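Local coordinates for steroid delta-isomerase (Pseudomonas aeruginosa, PDB 3MSO) that catalyses the movement of a carbon-carbon double bond within a steroid ring system, as a steroid delta-isomerase of the SnoaL-like family, at the interface of chains A and B and the interface of chains C and A. Coordinates in Å, arbitrary orientation; residue numbers count along the deposited sequence, not the author numbering. Chains: chain A/B/C, Steroid delta-isomerase.

Contact 1: the interface of chains A and B. Residues chain A 45-49; chain B 128, 132.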
loop_
_atom_site.group_PDB
_atom_site.type_symbol
_atom_site.label_atom_id
_atom_site.label_comp_id
_atom_site.label_asym_id
_atom_site.label_seq_id
_atom_site.Cartn_x
_atom_site.Cartn_y
_atom_site.Cartn_z
ATOM N N ALA A 45 5.601 5.664 3.933
ATOM C CA ALA A 45 6.975 5.153 3.830
ATOM C C ALA A 45 7.793 5.139 5.109
ATOM O O ALA A 45 7.631 6.000 5.990
ATOM C CB ALA A 45 7.732 5.940 2.774
ATOM N N HIS A 46 8.716 4.155 5.145
ATOM C CA HIS A 46 9.685 3.845 6.183
ATOM C C HIS A 46 10.775 4.928 6.193
ATOM O O HIS A 46 11.050 5.520 7.242
ATOM C CB HIS A 46 10.312 2.491 5.834
ATOM C CG HIS A 46 10.754 1.646 6.993
ATOM N ND1 HIS A 46 9.913 0.685 7.554
ATOM C CD2 HIS A 46 11.979 1.544 7.573
ATOM C CE1 HIS A 46 10.639 0.066 8.474
ATOM N NE2 HIS A 46 11.887 0.551 8.529
ATOM N N LYS A 47 11.385 5.181 5.013
ATOM C CA LYS A 47 12.470 6.129 4.784
ATOM C C LYS A 47 12.003 7.575 4.977
ATOM O O LYS A 47 11.087 8.014 4.275
ATOM C CB LYS A 47 13.064 5.920 3.379
ATOM N N PRO A 48 12.624 8.330 5.924
ATOM C CA PRO A 48 12.227 9.731 6.120
ATOM C C PRO A 48 12.682 10.653 4.992
ATOM O O PRO A 48 13.538 10.276 4.201
ATOM C CB PRO A 48 12.877 10.097 7.457
ATOM C CG PRO A 48 14.050 9.221 7.563
ATOM C CD PRO A 48 13.725 7.951 6.835
ATOM N N TYR A 49 12.078 11.849 4.900
ATOM C CA TYR A 49 12.417 12.852 3.895
ATOM C C TYR A 49 13.214 13.893 4.628
ATOM O O TYR A 49 12.685 14.581 5.507
ATOM C CB TYR A 49 11.162 13.457 3.262
ATOM C CG TYR A 49 10.336 12.458 2.490
ATOM C CD1 TYR A 49 9.376 11.677 3.128
ATOM C CD2 TYR A 49 10.491 12.313 1.116
ATOM C CE1 TYR A 49 8.604 10.760 2.420
ATOM C CE2 TYR A 49 9.702 11.421 0.391
ATOM C CZ TYR A 49 8.762 10.642 1.047
ATOM O OH TYR A 49 8.003 9.737 0.332
ATOM N N GLU B 128 7.117 2.776 -2.855
ATOM C CA GLU B 128 7.902 3.576 -1.913
ATOM C C GLU B 128 8.972 4.385 -2.663
ATOM O O GLU B 128 9.054 5.603 -2.494
ATOM C CB GLU B 128 8.584 2.648 -0.888
ATOM C CG GLU B 128 8.241 2.876 0.567
ATOM C CD GLU B 128 9.451 3.220 1.426
ATOM O OE1 GLU B 128 10.148 4.220 1.125
ATOM O OE2 GLU B 128 9.657 2.525 2.447
ATOM N N ARG B 132 9.570 8.437 -3.603
ATOM C CA ARG B 132 10.829 8.992 -3.103
ATOM C C ARG B 132 11.550 9.688 -4.280
ATOM O O ARG B 132 12.006 10.812 -4.109
ATOM C CB ARG B 132 11.681 7.849 -2.485
ATOM C CG ARG B 132 12.855 8.297 -1.613
ATOM C CD ARG B 132 12.864 7.713 -0.192
ATOM N NE ARG B 132 13.445 8.629 0.801
#
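The chain A loop that meets B:Glu128 and B:Arg132 is extended at A:Ala45 and takes nearly helical torsions at A:His46, whose backbone N-H faces helix 120-138 of chain B. In this loop-on-helix patch of the two-fold A-B interface, which may not be biological, the two chain B residues, one helical turn apart, reach the loop from the same side of the helix. B:Glu128 suits its place because its carboxylate can accept from a main-chain amide: A:His46 N donates to B:Glu128 OE2 over 3.3 Å. This long bond is fairly straight, 156° at the hydrogen, but the donor stands 64° out of the carboxylate plane. The other branch lies against a methyl group, with B:Glu128 OE1 3.4 Å from A:Ala45 CB; the small alanine lets the acid come close. The imidazole of A:His46 is turned away, and its CB rather than its ring sits beside the carboxylate. B:Arg132 sends CG anti to its backbone N (chi1 -165°) and bends at chi2 and chi3 toward A:Lys47; A:Tyr49 CE2 lies loosely by, 4.4 Å from B:Arg132 CA. Both B:Arg132 and A:Lys47 are modelled incompletely, so their charged ends cannot be judged. The modelled arginine ends at B:Arg132 NE, 3.8 Å from A:Lys47 CB.

Contact 2: the interface of chains C and A. Residues chain C 75-77, 82-84, 101; chain A 73, 75, 84, 99.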
loop_
_atom_site.group_PDB
_atom_site.type_symbol
_atom_site.label_atom_id
_atom_site.label_comp_id
_atom_site.label_asym_id
_atom_site.label_seq_id
_atom_site.Cartn_x
_atom_site.Cartn_y
_atom_site.Cartn_z
ATOM N N LEU C 75 2.215 12.050 25.559
ATOM C CA LEU C 75 1.658 13.389 25.444
ATOM C C LEU C 75 0.259 13.439 26.034
ATOM O O LEU C 75 -0.523 12.510 25.839
ATOM C CB LEU C 75 1.640 13.818 23.962
ATOM C CG LEU C 75 2.940 13.614 23.159
ATOM C CD1 LEU C 75 2.896 12.331 22.349
ATOM C CD2 LEU C 75 3.241 14.805 22.276
ATOM N N ALA C 76 -0.050 14.514 26.762
ATOM C CA ALA C 76 -1.342 14.697 27.422
ATOM C C ALA C 76 -2.054 15.917 26.875
ATOM O O ALA C 76 -1.415 16.935 26.582
ATOM C CB ALA C 76 -1.150 14.848 28.928
ATOM N N SER C 77 -3.395 15.823 26.763
ATOM C CA SER C 77 -4.230 16.953 26.324
ATOM C C SER C 77 -4.336 17.939 27.524
ATOM O O SER C 77 -4.151 17.510 28.673
ATOM C CB SER C 77 -5.609 16.452 25.905
ATOM O OG SER C 77 -6.250 15.766 26.973
ATOM N N SER C 82 -7.085 13.016 28.014
ATOM C CA SER C 82 -6.595 12.293 26.834
ATOM C C SER C 82 -5.076 12.212 26.840
ATOM O O SER C 82 -4.383 13.157 27.229
ATOM C CB SER C 82 -7.099 12.894 25.530
ATOM O OG SER C 82 -8.391 12.416 25.196
ATOM N N VAL C 83 -4.574 11.066 26.406
ATOM C CA VAL C 83 -3.166 10.718 26.351
ATOM C C VAL C 83 -2.841 10.071 25.005
ATOM O O VAL C 83 -3.680 9.386 24.410
ATOM C CB VAL C 83 -2.777 9.807 27.562
ATOM C CG1 VAL C 83 -3.156 8.335 27.353
ATOM C CG2 VAL C 83 -1.305 9.943 27.917
ATOM N N VAL C 84 -1.644 10.337 24.507
ATOM C CA VAL C 84 -1.101 9.695 23.307
ATOM C C VAL C 84 0.195 9.012 23.760
ATOM O O VAL C 84 1.086 9.660 24.336
ATOM C CB VAL C 84 -0.912 10.616 22.074
ATOM C CG1 VAL C 84 0.076 10.017 21.080
ATOM C CG2 VAL C 84 -2.236 10.874 21.396
HETATM N N MSE C 101 -4.030 6.290 21.386
HETATM C CA MSE C 101 -4.661 7.551 21.745
HETATM C C MSE C 101 -5.868 7.219 22.601
HETATM O O MSE C 101 -6.911 6.821 22.075
HETATM C CB MSE C 101 -5.012 8.417 20.511
HETATM C CG MSE C 101 -5.662 9.777 20.885
HETATM SE SE MSE C 101 -5.286 11.173 19.604
HETATM C CE MSE C 101 -5.997 10.337 18.003
ATOM N N ARG A 73 -8.208 17.132 19.070
ATOM C CA ARG A 73 -7.390 17.154 20.280
ATOM C C ARG A 73 -5.960 17.556 19.993
ATOM O O ARG A 73 -5.392 17.222 18.942
ATOM C CB ARG A 73 -7.380 15.774 20.985
ATOM C CG ARG A 73 -8.668 15.451 21.732
ATOM C CD ARG A 73 -8.648 14.043 22.265
ATOM N NE ARG A 73 -8.752 13.053 21.189
ATOM C CZ ARG A 73 -8.874 11.750 21.397
ATOM N NH1 ARG A 73 -8.917 11.269 22.634
ATOM N NH2 ARG A 73 -8.972 10.917 20.375
ATOM N N LEU A 75 -2.310 17.495 22.131
ATOM C CA LEU A 75 -1.629 16.920 23.272
ATOM C C LEU A 75 -0.154 17.287 23.253
ATOM O O LEU A 75 0.483 17.269 22.199
ATOM C CB LEU A 75 -1.788 15.377 23.237
ATOM C CG LEU A 75 -3.217 14.816 23.019
ATOM C CD1 LEU A 75 -3.453 14.443 21.551
ATOM C CD2 LEU A 75 -3.492 13.651 23.935
ATOM N N VAL A 84 1.116 16.569 19.581
ATOM C CA VAL A 84 0.323 15.712 18.705
ATOM C C VAL A 84 -0.951 16.494 18.397
ATOM O O VAL A 84 -1.670 16.915 19.320
ATOM C CB VAL A 84 0.045 14.279 19.245
ATOM C CG1 VAL A 84 -1.164 13.647 18.546
ATOM C CG2 VAL A 84 1.275 13.395 19.088
ATOM N N ILE A 99 -2.907 12.085 12.741
ATOM C CA ILE A 99 -2.116 12.874 13.683
ATOM C C ILE A 99 -0.908 13.527 13.029
ATOM O O ILE A 99 -0.255 12.922 12.197
ATOM C CB ILE A 99 -1.686 12.110 14.980
ATOM C CG1 ILE A 99 -0.802 10.874 14.687
ATOM C CG2 ILE A 99 -2.869 11.781 15.874
ATOM C CD1 ILE A 99 0.357 10.640 15.726
HETATM O O HOH W 1 -9.080 8.278 21.712
#
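A:Leu75 packs on C:Leu75 where strands 69-77 of the two chains come together, A:Leu75 forming an antiparallel bridge with C:Ser77. From the backbone outward, A:Leu75 CB faces its own counterpart, C:Leu75 CB, at 3.8 Å, and also lies by the carbonyl of C:Ala76. CG sits over the backbone of C:Ser77, 3.9 Å from its N. With CG anti to the carbonyl carbon (chi1 -49°), the branches part over chain C: CD1 touches C:Val84 CG2 at 3.8 Å, the two side chains crossing at about a right angle, while CD2 tucks between the strands, 3.4 Å from C:Ser82 O. A forked leucine can thus meet a valine with one methyl and backbone with the other. Beside it, A:Arg73 bends at chi3 and lays its flat guanidinium against selenomethionine C:Met101, whose CG stands above one face, toward the rim. The edge does the polar work: A:Arg73 NH1 donates in plane to the hydroxyl C:Ser82 OG over 2.9 Å, at 156° at the hydrogen. Both A:Arg73 NH1 and NH2 contact water 1, which in turn lies 2.6 Å from C:Met101 O. The long arginine therefore offers a flat, weakly hydrated face to the selenomethionine while its N-H groups bond at the rim. Repeated with the chains exchanged, the patch probably helps the sheets of chains C and A pack face against face, if the deposited assembly is the biological one.

Contact 3: the interface of chains C and A. Residues chain C 73, 86, 97-99, 118; chain A 41, 101, 114-116.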
loop_
_atom_site.group_PDB
_atom_site.type_symbol
_atom_site.label_atom_id
_atom_site.label_comp_id
_atom_site.label_asym_id
_atom_site.label_seq_id
_atom_site.Cartn_x
_atom_site.Cartn_y
_atom_site.Cartn_z
ATOM N N ARG C 73 7.456 8.620 23.388
ATOM C CA ARG C 73 6.862 9.854 23.903
ATOM C C ARG C 73 5.467 9.618 24.433
ATOM O O ARG C 73 4.727 8.799 23.906
ATOM C CB ARG C 73 6.824 10.961 22.838
ATOM C CG ARG C 73 8.159 11.633 22.549
ATOM C CD ARG C 73 8.051 12.566 21.363
ATOM N NE ARG C 73 7.875 11.843 20.094
ATOM C CZ ARG C 73 7.874 12.420 18.895
ATOM N NH1 ARG C 73 8.020 13.734 18.782
ATOM N NH2 ARG C 73 7.724 11.689 17.802
ATOM N N GLU C 86 3.144 7.065 22.228
ATOM C CA GLU C 86 3.905 6.752 21.017
ATOM C C GLU C 86 4.653 5.449 21.247
ATOM O O GLU C 86 5.263 5.275 22.302
ATOM C CB GLU C 86 4.906 7.894 20.705
ATOM C CG GLU C 86 5.872 7.589 19.569
ATOM C CD GLU C 86 7.053 8.529 19.437
ATOM O OE1 GLU C 86 7.653 8.911 20.469
ATOM O OE2 GLU C 86 7.413 8.846 18.283
ATOM N N LYS C 97 5.723 1.854 13.586
ATOM C CA LYS C 97 5.614 2.988 14.481
ATOM C C LYS C 97 4.128 3.209 14.709
ATOM O O LYS C 97 3.325 3.016 13.788
ATOM C CB LYS C 97 6.224 4.178 13.756
ATOM C CG LYS C 97 6.780 5.213 14.646
ATOM C CD LYS C 97 7.980 4.792 15.455
ATOM C CE LYS C 97 7.941 5.733 16.632
ATOM N NZ LYS C 97 7.856 7.164 16.204
ATOM N N GLY C 98 3.756 3.568 15.924
ATOM C CA GLY C 98 2.344 3.756 16.230
ATOM C C GLY C 98 2.024 4.605 17.434
ATOM O O GLY C 98 2.926 5.038 18.169
ATOM N N ILE C 99 0.716 4.832 17.640
ATOM C CA ILE C 99 0.177 5.568 18.779
ATOM C C ILE C 99 -1.037 4.894 19.402
ATOM O O ILE C 99 -1.882 4.364 18.691
ATOM C CB ILE C 99 -0.129 7.080 18.486
ATOM C CG1 ILE C 99 -1.189 7.278 17.365
ATOM C CG2 ILE C 99 1.140 7.897 18.249
ATOM C CD1 ILE C 99 -2.208 8.446 17.616
ATOM N N ARG C 118 2.062 3.282 11.294
ATOM C CA ARG C 118 2.782 3.710 10.094
ATOM C C ARG C 118 4.083 2.890 9.984
ATOM O O ARG C 118 4.601 2.484 11.031
ATOM C CB ARG C 118 3.037 5.235 10.085
ATOM C CG ARG C 118 3.975 5.744 11.161
ATOM C CD ARG C 118 4.492 7.126 10.835
ATOM N NE ARG C 118 5.458 7.081 9.737
ATOM C CZ ARG C 118 6.759 6.858 9.888
ATOM N NH1 ARG C 118 7.273 6.671 11.094
ATOM N NH2 ARG C 118 7.559 6.823 8.833
ATOM N N ARG A 41 8.453 12.156 8.385
ATOM C CA ARG A 41 8.157 10.717 8.451
ATOM C C ARG A 41 6.752 10.478 7.930
ATOM O O ARG A 41 5.759 10.811 8.583
ATOM C CB ARG A 41 8.381 10.155 9.863
ATOM C CG ARG A 41 9.800 10.400 10.325
ATOM C CD ARG A 41 10.132 9.829 11.671
ATOM N NE ARG A 41 11.424 10.352 12.126
ATOM C CZ ARG A 41 12.606 9.879 11.742
ATOM N NH1 ARG A 41 12.678 8.848 10.907
ATOM N NH2 ARG A 41 13.726 10.436 12.185
HETATM N N MSE A 101 2.507 14.623 14.442
HETATM C CA MSE A 101 3.327 14.516 15.649
HETATM C C MSE A 101 4.605 15.317 15.406
HETATM O O MSE A 101 5.514 14.854 14.722
HETATM C CB MSE A 101 3.600 13.062 16.059
HETATM C CG MSE A 101 4.449 12.936 17.344
HETATM SE SE MSE A 101 4.068 11.297 18.341
HETATM C CE MSE A 101 4.406 9.997 16.990
ATOM N N GLU A 114 6.106 13.847 11.937
ATOM C CA GLU A 114 5.633 12.491 11.698
ATOM C C GLU A 114 4.120 12.458 11.574
ATOM O O GLU A 114 3.409 12.932 12.459
ATOM C CB GLU A 114 6.128 11.609 12.831
ATOM C CG GLU A 114 5.882 10.131 12.661
ATOM C CD GLU A 114 6.535 9.282 13.734
ATOM O OE1 GLU A 114 7.186 9.847 14.642
ATOM O OE2 GLU A 114 6.377 8.044 13.672
ATOM N N VAL A 115 3.627 11.914 10.455
ATOM C CA VAL A 115 2.185 11.808 10.195
ATOM C C VAL A 115 1.749 10.336 10.219
ATOM O O VAL A 115 2.479 9.477 9.734
ATOM C CB VAL A 115 1.799 12.510 8.855
ATOM C CG1 VAL A 115 0.300 12.395 8.561
ATOM C CG2 VAL A 115 2.231 13.972 8.851
HETATM N N MSE A 116 0.578 10.053 10.816
HETATM C CA MSE A 116 -0.076 8.724 10.813
HETATM C C MSE A 116 -1.544 8.956 10.420
HETATM O O MSE A 116 -2.152 9.962 10.798
HETATM C CB MSE A 116 -0.029 8.015 12.165
HETATM C CG MSE A 116 1.369 7.872 12.728
HETATM SE SE MSE A 116 1.390 6.676 14.235
HETATM C CE MSE A 116 3.162 7.136 14.882
HETATM O O HOH W 2 7.928 13.837 15.860
#
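A:Glu114 pushes its carboxylate between C:Lys97 and C:Arg118 where two curved sheets of the SnoaL-like family pack together. Its chain is extended, CG anti to the backbone N (chi1 -173°), and crosses C:Lys97 at about a right angle. Both cations form salt bridges to A:Glu114 OE2: C:Lys97 NZ meets its syn lone pair at 3.1 Å, whereas C:Arg118 NH1, also at 3.1 Å, comes from 48° above the carboxylate plane in a bond that is bent and tilted from the guanidinium plane. This double grip would probably stabilise the acid as an anion. Behind C:Lys97, C:Glu86 steadies the donor: C:Lys97 NZ lies 2.7 Å from C:Glu86 OE2, and C:Arg73 NH2 reaches that oxygen from the opposite face. The side-on bonds of C:Arg73, NE to OE1 and NH2 to OE2, lie in the guanidinium plane but above the carboxylate plane, and together would limit the guanidinium's rotation. C:Arg73 NH2 also stands 3.7 Å from A:Glu114 OE1, the two flat groups 31° apart. A:Met101, a selenomethionine in this crystal, crosses C:Arg73 obliquely, with CG over one guanidinium face and CE toward C:Glu86. A:Met116 SE lies 3.7 Å from C:Gly98 CA, where no side chain intervenes. A:Arg41 CB covers one C:Arg118 guanidinium face, 3.6 Å from NH2.

Contacts 2 and 3 belong to one two-fold interface between chains C and A, their C-alpha centres about 12 Å apart. Residues 73, 99 and 101 serve in both with the chains exchanged, so the arginine-selenomethionine pair of contact 2 recurs in contact 3. Contact 1 joins chain A to chain B instead, about 14 Å from contact 3 and 25 Å from contact 2. In chain A, strand 38-41, which supplies A:Arg41 to contact 3, leads toward the loop of contact 1. Chain A thus touches two neighbours through separate surfaces, consistent with the four-copy deposited assembly, although the structure alone does not prove that tetramer in solution.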